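Local coordinates for TRAP solute Binding Protein (Uncultured marine bacterium, PDB 5I7I), which binds aromatic acids such as 3-hydroxybenzoate, probably delivering them as the solute receptor of a TRAP-type transporter, at residues 41-46 with 140-145; 208-213 with 272-277. All coordinates share one frame; numbering follows the deposited sequence.

Contact 1 (41-46 with 140-145) and contact 2 (208-213 with 272-277) lie in series along the chain, the first closing before the second opens, with centres about 10 Å apart. Contact 1 joins helix 38-54 to strand 136-143, an outer strand of the five-stranded mixed sheet. Contact 2 joins the loop after strand 204-207, part of the six-stranded mixed sheet, to the long helix 264-287. W274 connects them: its CZ3 lies 3.3 Å from CE2 of F142. H144 packs on P208, and both belong to the 3-hydroxybenzoate pocket. The aromatic side chains of contact 1 thus adjoin, through W274, the residues that bind the ligand.

Contact 1 (41-46 with 140-145); sequences AKFVKP and AVFCHA
An edge-to-face aromatic pair, F43 with F142, joins helix 38-54 to strand 136-143, an outer strand of the five-stranded mixed sheet in this periplasmic-binding-protein-like fold of two sheets with a ligand between them. The two side chains come from opposite directions. F142 turns the edge of its ring to the face of F43, the centroids 5.0 Å apart and the planes at 61°, and its CZ lies 3.6 Å above the F43 plane, displaced toward the rim. The CB of F43 already points toward the strand, and with CG anti to the backbone N (chi1 179°) the ring extends on to F142. The pair is buried and apolar. F240 and W274 also meet F43 edge-to-face, making the pair part of a larger aromatic cluster between the helix, the sheet and helix 264-287; W89 of the ligand pocket meets the other partner, F142. With an alanine in place of F43, the face that receives F142 is gone, which would probably open a gap beside F240 and W274 and let the F142 ring turn more freely. Past the end of the aromatic contact, H144 touches 3-hydroxybenzoate. Its ring is tied down within the segment by a nearly straight bond from ND1 to O of A145, 2.7 Å long, with the acceptor in the imidazole plane but the donor above the carbonyl plane. Across the aromatic pair itself the nearest approach is 3.7 Å, between CE2 of F43 and CZ of F142.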
loop_
_atom_site.group_PDB
_atom_site.type_symbol
_atom_site.label_atom_id
_atom_site.label_comp_id
_atom_site.label_asym_id
_atom_site.label_seq_id
_atom_site.Cartn_x
_atom_site.Cartn_y
_atom_site.Cartn_z
ATOM N N ALA A 41 11.942 9.269 1.595
ATOM C CA ALA A 41 12.420 10.642 1.491
ATOM C C ALA A 41 11.350 11.662 1.850
ATOM O O ALA A 41 11.681 12.738 2.359
ATOM C CB ALA A 41 12.948 10.908 0.080
ATOM N N LYS A 42 10.070 11.337 1.624
ATOM C CA LYS A 42 8.992 12.300 1.792
ATOM C C LYS A 42 7.957 11.864 2.812
ATOM O O LYS A 42 6.943 12.553 2.990
ATOM C CB LYS A 42 8.363 12.642 0.440
ATOM C CG LYS A 42 9.334 13.420 -0.451
ATOM C CD LYS A 42 8.694 13.788 -1.782
ATOM C CE LYS A 42 9.611 14.703 -2.614
ATOM N NZ LYS A 42 10.983 14.144 -2.760
ATOM N N PHE A 43 8.205 10.778 3.521
ATOM C CA PHE A 43 7.314 10.366 4.599
ATOM C C PHE A 43 8.117 10.069 5.858
ATOM O O PHE A 43 8.026 10.820 6.834
ATOM C CB PHE A 43 6.363 9.225 4.201
ATOM C CG PHE A 43 5.481 8.808 5.321
ATOM C CD1 PHE A 43 4.483 9.630 5.767
ATOM C CD2 PHE A 43 5.717 7.632 5.991
ATOM C CE1 PHE A 43 3.693 9.258 6.866
ATOM C CE2 PHE A 43 4.944 7.267 7.091
ATOM C CZ PHE A 43 3.940 8.084 7.519
ATOM N N VAL A 44 8.938 9.023 5.853
ATOM C CA VAL A 44 9.630 8.644 7.086
ATOM C C VAL A 44 10.678 9.682 7.463
ATOM O O VAL A 44 10.836 10.013 8.646
ATOM C CB VAL A 44 10.222 7.236 6.973
ATOM C CG1 VAL A 44 11.073 6.912 8.217
ATOM C CG2 VAL A 44 9.096 6.198 6.803
ATOM N N LYS A 45 11.391 10.236 6.484
ATOM C CA LYS A 45 12.390 11.251 6.804
ATOM C C LYS A 45 11.758 12.463 7.460
ATOM O O LYS A 45 12.200 12.846 8.556
ATOM C CB LYS A 45 13.206 11.598 5.558
ATOM C CG LYS A 45 14.142 12.791 5.751
ATOM C CD LYS A 45 15.009 13.007 4.521
ATOM C CE LYS A 45 15.961 14.185 4.672
ATOM N NZ LYS A 45 15.255 15.488 4.653
ATOM N N PRO A 46 10.734 13.099 6.897
ATOM C CA PRO A 46 10.127 14.224 7.622
ATOM C C PRO A 46 9.449 13.831 8.920
ATOM O O PRO A 46 9.458 14.627 9.873
ATOM C CB PRO A 46 9.162 14.849 6.601
ATOM C CG PRO A 46 9.005 13.807 5.515
ATOM C CD PRO A 46 10.241 12.982 5.513
ATOM N N ALA A 140 0.760 4.248 11.988
ATOM C CA ALA A 140 -0.377 4.520 11.118
ATOM C C ALA A 140 -0.528 3.367 10.160
ATOM O O ALA A 140 0.452 2.710 9.803
ATOM C CB ALA A 140 -0.183 5.807 10.315
ATOM N N VAL A 141 -1.767 3.131 9.749
ATOM C CA VAL A 141 -2.085 2.291 8.605
ATOM C C VAL A 141 -2.738 3.178 7.559
ATOM O O VAL A 141 -3.603 4.000 7.887
ATOM C CB VAL A 141 -3.022 1.145 9.012
ATOM C CG1 VAL A 141 -3.351 0.258 7.819
ATOM C CG2 VAL A 141 -2.388 0.312 10.115
ATOM N N PHE A 142 -2.266 3.069 6.320
ATOM C CA PHE A 142 -2.704 3.949 5.246
ATOM C C PHE A 142 -2.473 3.226 3.925
ATOM O O PHE A 142 -2.174 2.030 3.908
ATOM C CB PHE A 142 -2.038 5.322 5.352
ATOM C CG PHE A 142 -0.532 5.326 5.366
ATOM C CD1 PHE A 142 0.168 5.241 6.565
ATOM C CD2 PHE A 142 0.186 5.473 4.192
ATOM C CE1 PHE A 142 1.542 5.320 6.581
ATOM C CE2 PHE A 142 1.563 5.556 4.210
ATOM C CZ PHE A 142 2.231 5.465 5.409
ATOM N N CYS A 143 -2.639 3.925 2.804
ATOM C CA CYS A 143 -2.579 3.247 1.520
ATOM C C CYS A 143 -2.179 4.237 0.446
ATOM O O CYS A 143 -2.173 5.449 0.662
ATOM C CB CYS A 143 -3.917 2.581 1.189
ATOM S SG CYS A 143 -5.295 3.728 1.040
ATOM N N HIS A 144 -1.898 3.703 -0.735
ATOM C CA HIS A 144 -1.562 4.524 -1.883
ATOM C C HIS A 144 -2.828 4.958 -2.631
ATOM O O HIS A 144 -3.919 4.413 -2.452
ATOM C CB HIS A 144 -0.544 3.822 -2.796
ATOM C CG HIS A 144 -0.924 2.457 -3.309
ATOM N ND1 HIS A 144 -1.856 2.257 -4.309
ATOM C CD2 HIS A 144 -0.401 1.232 -3.039
ATOM C CE1 HIS A 144 -1.911 0.966 -4.605
ATOM N NE2 HIS A 144 -1.027 0.325 -3.864
ATOM N N ALA A 145 -2.687 5.981 -3.457
ATOM C CA ALA A 145 -3.766 6.313 -4.376
ATOM C C ALA A 145 -4.035 5.113 -5.277
ATOM O O ALA A 145 -3.165 4.272 -5.469
ATOM C CB ALA A 145 -3.367 7.522 -5.210
#

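Contact 2 (208-213 with 272-277); sequences PWEIMP and QLWDGF. With 3HB (3-hydroxybenzoic acid), chain C.
One carboxylate oxygen of E210 takes two bonds at once, from the ligand and from an indole. The O3 hydroxyl of 3-hydroxybenzoate donates to OE1 at 2.6 Å, and W274 NE1 gives the same OE1 a weak bond of 2.9 Å, bent to 148° at the hydrogen. OE1 sits at the indole edge, near its plane, while the carboxylate itself is turned 79° from the ring. The bend of the E210 chain at chi2 (92°) carries the acid to this meeting point; its other oxygen, OE2, is bonded to N38, which should further restrain the carboxylate's rotation. Nearer the backbone, CB of E210 packs on CB of F277 at 3.5 Å, and CE2 of F277 lies over the centre of one W274 face. P208 CG lies against the hydroxyl oxygen O3, 3.1 Å away, and I211 packs its CB 3.6 Å from ring carbon C3. E210 thus holds the hydroxyl end of the ligand, which is also hydrogen-bonded to Y94 and R168. The backbone N atoms of W209 and E210 bond to E278 farther along helix 264-287, tying the loop after strand 204-207 to that helix, whose F277 also packs against helix 38-54.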
loop_
_atom_site.group_PDB
_atom_site.type_symbol
_atom_site.label_atom_id
_atom_site.label_comp_id
_atom_site.label_asym_id
_atom_site.label_seq_id
_atom_site.Cartn_x
_atom_site.Cartn_y
_atom_site.Cartn_z
ATOM N N PRO A 208 0.599 2.065 -8.195
ATOM C CA PRO A 208 0.313 3.482 -8.400
ATOM C C PRO A 208 1.494 4.138 -9.099
ATOM O O PRO A 208 2.572 3.566 -9.227
ATOM C CB PRO A 208 0.136 4.013 -6.977
ATOM C CG PRO A 208 1.087 3.156 -6.181
ATOM C CD PRO A 208 1.055 1.788 -6.815
ATOM N N TRP A 209 1.294 5.367 -9.563
ATOM C CA TRP A 209 2.394 6.072 -10.218
ATOM C C TRP A 209 3.570 6.281 -9.270
ATOM O O TRP A 209 4.721 6.254 -9.706
ATOM C CB TRP A 209 1.932 7.433 -10.711
ATOM C CG TRP A 209 0.891 7.493 -11.764
ATOM C CD1 TRP A 209 -0.373 8.003 -11.631
ATOM C CD2 TRP A 209 1.023 7.116 -13.139
ATOM N NE1 TRP A 209 -1.032 7.956 -12.826
ATOM C CE2 TRP A 209 -0.198 7.422 -13.771
ATOM C CE3 TRP A 209 2.057 6.572 -13.903
ATOM C CZ2 TRP A 209 -0.411 7.195 -15.121
ATOM C CZ3 TRP A 209 1.846 6.358 -15.238
ATOM C CH2 TRP A 209 0.618 6.671 -15.841
ATOM N N GLU A 210 3.300 6.552 -7.983
ATOM C CA GLU A 210 4.300 7.195 -7.123
ATOM C C GLU A 210 5.538 6.346 -6.932
ATOM O O GLU A 210 6.628 6.893 -6.738
ATOM C CB GLU A 210 3.690 7.534 -5.757
ATOM C CG GLU A 210 3.321 6.322 -4.891
ATOM C CD GLU A 210 4.412 5.876 -3.933
ATOM O OE1 GLU A 210 4.236 4.806 -3.298
ATOM O OE2 GLU A 210 5.443 6.578 -3.792
ATOM N N ILE A 211 5.392 5.017 -6.956
ATOM C CA ILE A 211 6.514 4.108 -6.703
ATOM C C ILE A 211 7.354 3.892 -7.949
ATOM O O ILE A 211 8.477 3.392 -7.851
ATOM C CB ILE A 211 5.995 2.773 -6.096
ATOM C CG1 ILE A 211 7.134 1.920 -5.526
ATOM C CG2 ILE A 211 5.190 1.995 -7.113
ATOM C CD1 ILE A 211 7.916 2.581 -4.408
ATOM N N MET A 212 6.848 4.262 -9.123
ATOM C CA MET A 212 7.472 3.799 -10.360
ATOM C C MET A 212 8.830 4.427 -10.597
ATOM O O MET A 212 9.762 3.701 -10.988
ATOM C CB MET A 212 6.533 4.028 -11.539
ATOM C CG MET A 212 5.315 3.156 -11.476
ATOM S SD MET A 212 4.111 3.451 -12.769
ATOM C CE MET A 212 4.982 2.910 -14.223
ATOM N N PRO A 213 9.020 5.730 -10.424
ATOM C CA PRO A 213 10.313 6.305 -10.823
ATOM C C PRO A 213 11.463 5.795 -9.984
ATOM O O PRO A 213 12.601 5.760 -10.468
ATOM C CB PRO A 213 10.086 7.812 -10.670
ATOM C CG PRO A 213 8.593 7.976 -10.843
ATOM C CD PRO A 213 8.024 6.779 -10.130
ATOM N N GLN A 272 -2.957 12.077 2.256
ATOM C CA GLN A 272 -2.807 13.303 1.478
ATOM C C GLN A 272 -1.480 13.312 0.735
ATOM O O GLN A 272 -1.411 13.661 -0.446
ATOM C CB GLN A 272 -2.915 14.515 2.406
ATOM C CG GLN A 272 -4.324 14.689 2.970
ATOM C CD GLN A 272 -4.396 15.729 4.065
ATOM O OE1 GLN A 272 -3.424 15.961 4.782
ATOM N NE2 GLN A 272 -5.542 16.370 4.192
ATOM N N LEU A 273 -0.414 12.924 1.419
ATOM C CA LEU A 273 0.885 12.856 0.762
ATOM C C LEU A 273 0.860 11.885 -0.401
ATOM O O LEU A 273 1.397 12.182 -1.469
ATOM C CB LEU A 273 1.954 12.438 1.755
ATOM C CG LEU A 273 2.428 13.514 2.720
ATOM C CD1 LEU A 273 3.152 12.884 3.877
ATOM C CD2 LEU A 273 3.317 14.514 2.006
ATOM N N TRP A 274 0.275 10.696 -0.197
ATOM C CA TRP A 274 0.302 9.690 -1.255
ATOM C C TRP A 274 -0.541 10.110 -2.457
ATOM O O TRP A 274 -0.177 9.800 -3.597
ATOM C CB TRP A 274 -0.069 8.298 -0.729
ATOM C CG TRP A 274 1.158 7.442 -0.606
ATOM C CD1 TRP A 274 1.617 6.563 -1.528
ATOM C CD2 TRP A 274 2.107 7.442 0.468
ATOM N NE1 TRP A 274 2.791 5.998 -1.098
ATOM C CE2 TRP A 274 3.110 6.514 0.128
ATOM C CE3 TRP A 274 2.208 8.132 1.682
ATOM C CZ2 TRP A 274 4.198 6.250 0.968
ATOM C CZ3 TRP A 274 3.281 7.855 2.518
ATOM C CH2 TRP A 274 4.259 6.930 2.155
ATOM N N ASP A 275 -1.638 10.841 -2.246
ATOM C CA ASP A 275 -2.349 11.410 -3.381
ATOM C C ASP A 275 -1.438 12.368 -4.137
ATOM O O ASP A 275 -1.368 12.349 -5.371
ATOM C CB ASP A 275 -3.607 12.131 -2.895
ATOM C CG ASP A 275 -4.729 11.182 -2.484
ATOM O OD1 ASP A 275 -4.879 10.131 -3.141
ATOM O OD2 ASP A 275 -5.452 11.506 -1.525
ATOM N N GLY A 276 -0.738 13.230 -3.407
ATOM C CA GLY A 276 0.144 14.178 -4.064
ATOM C C GLY A 276 1.294 13.514 -4.792
ATOM O O GLY A 276 1.774 14.027 -5.817
ATOM N N PHE A 277 1.806 12.402 -4.254
ATOM C CA PHE A 277 2.964 11.775 -4.874
ATOM C C PHE A 277 2.656 11.271 -6.279
ATOM O O PHE A 277 3.580 11.119 -7.096
ATOM C CB PHE A 277 3.455 10.579 -4.062
ATOM C CG PHE A 277 3.990 10.885 -2.674
ATOM C CD1 PHE A 277 4.592 12.087 -2.332
ATOM C CD2 PHE A 277 3.915 9.896 -1.714
ATOM C CE1 PHE A 277 5.083 12.281 -1.050
ATOM C CE2 PHE A 277 4.392 10.092 -0.451
ATOM C CZ PHE A 277 4.986 11.285 -0.112
HETATM C "C1'" 3HB C . 3.694 -2.285 -4.279
HETATM O "O1'" 3HB C . 2.866 -2.340 -5.224
HETATM O "O2'" 3HB C . 4.232 -3.338 -3.848
HETATM C C1 3HB C . 4.108 -0.943 -3.690
HETATM C C2 3HB C . 3.404 0.204 -4.052
HETATM C C3 3HB C . 3.766 1.425 -3.540
HETATM C C4 3HB C . 4.837 1.528 -2.692
HETATM C C5 3HB C . 5.541 0.384 -2.325
HETATM C C6 3HB C . 5.184 -0.852 -2.824
HETATM O O3 3HB C . 3.055 2.545 -3.908
#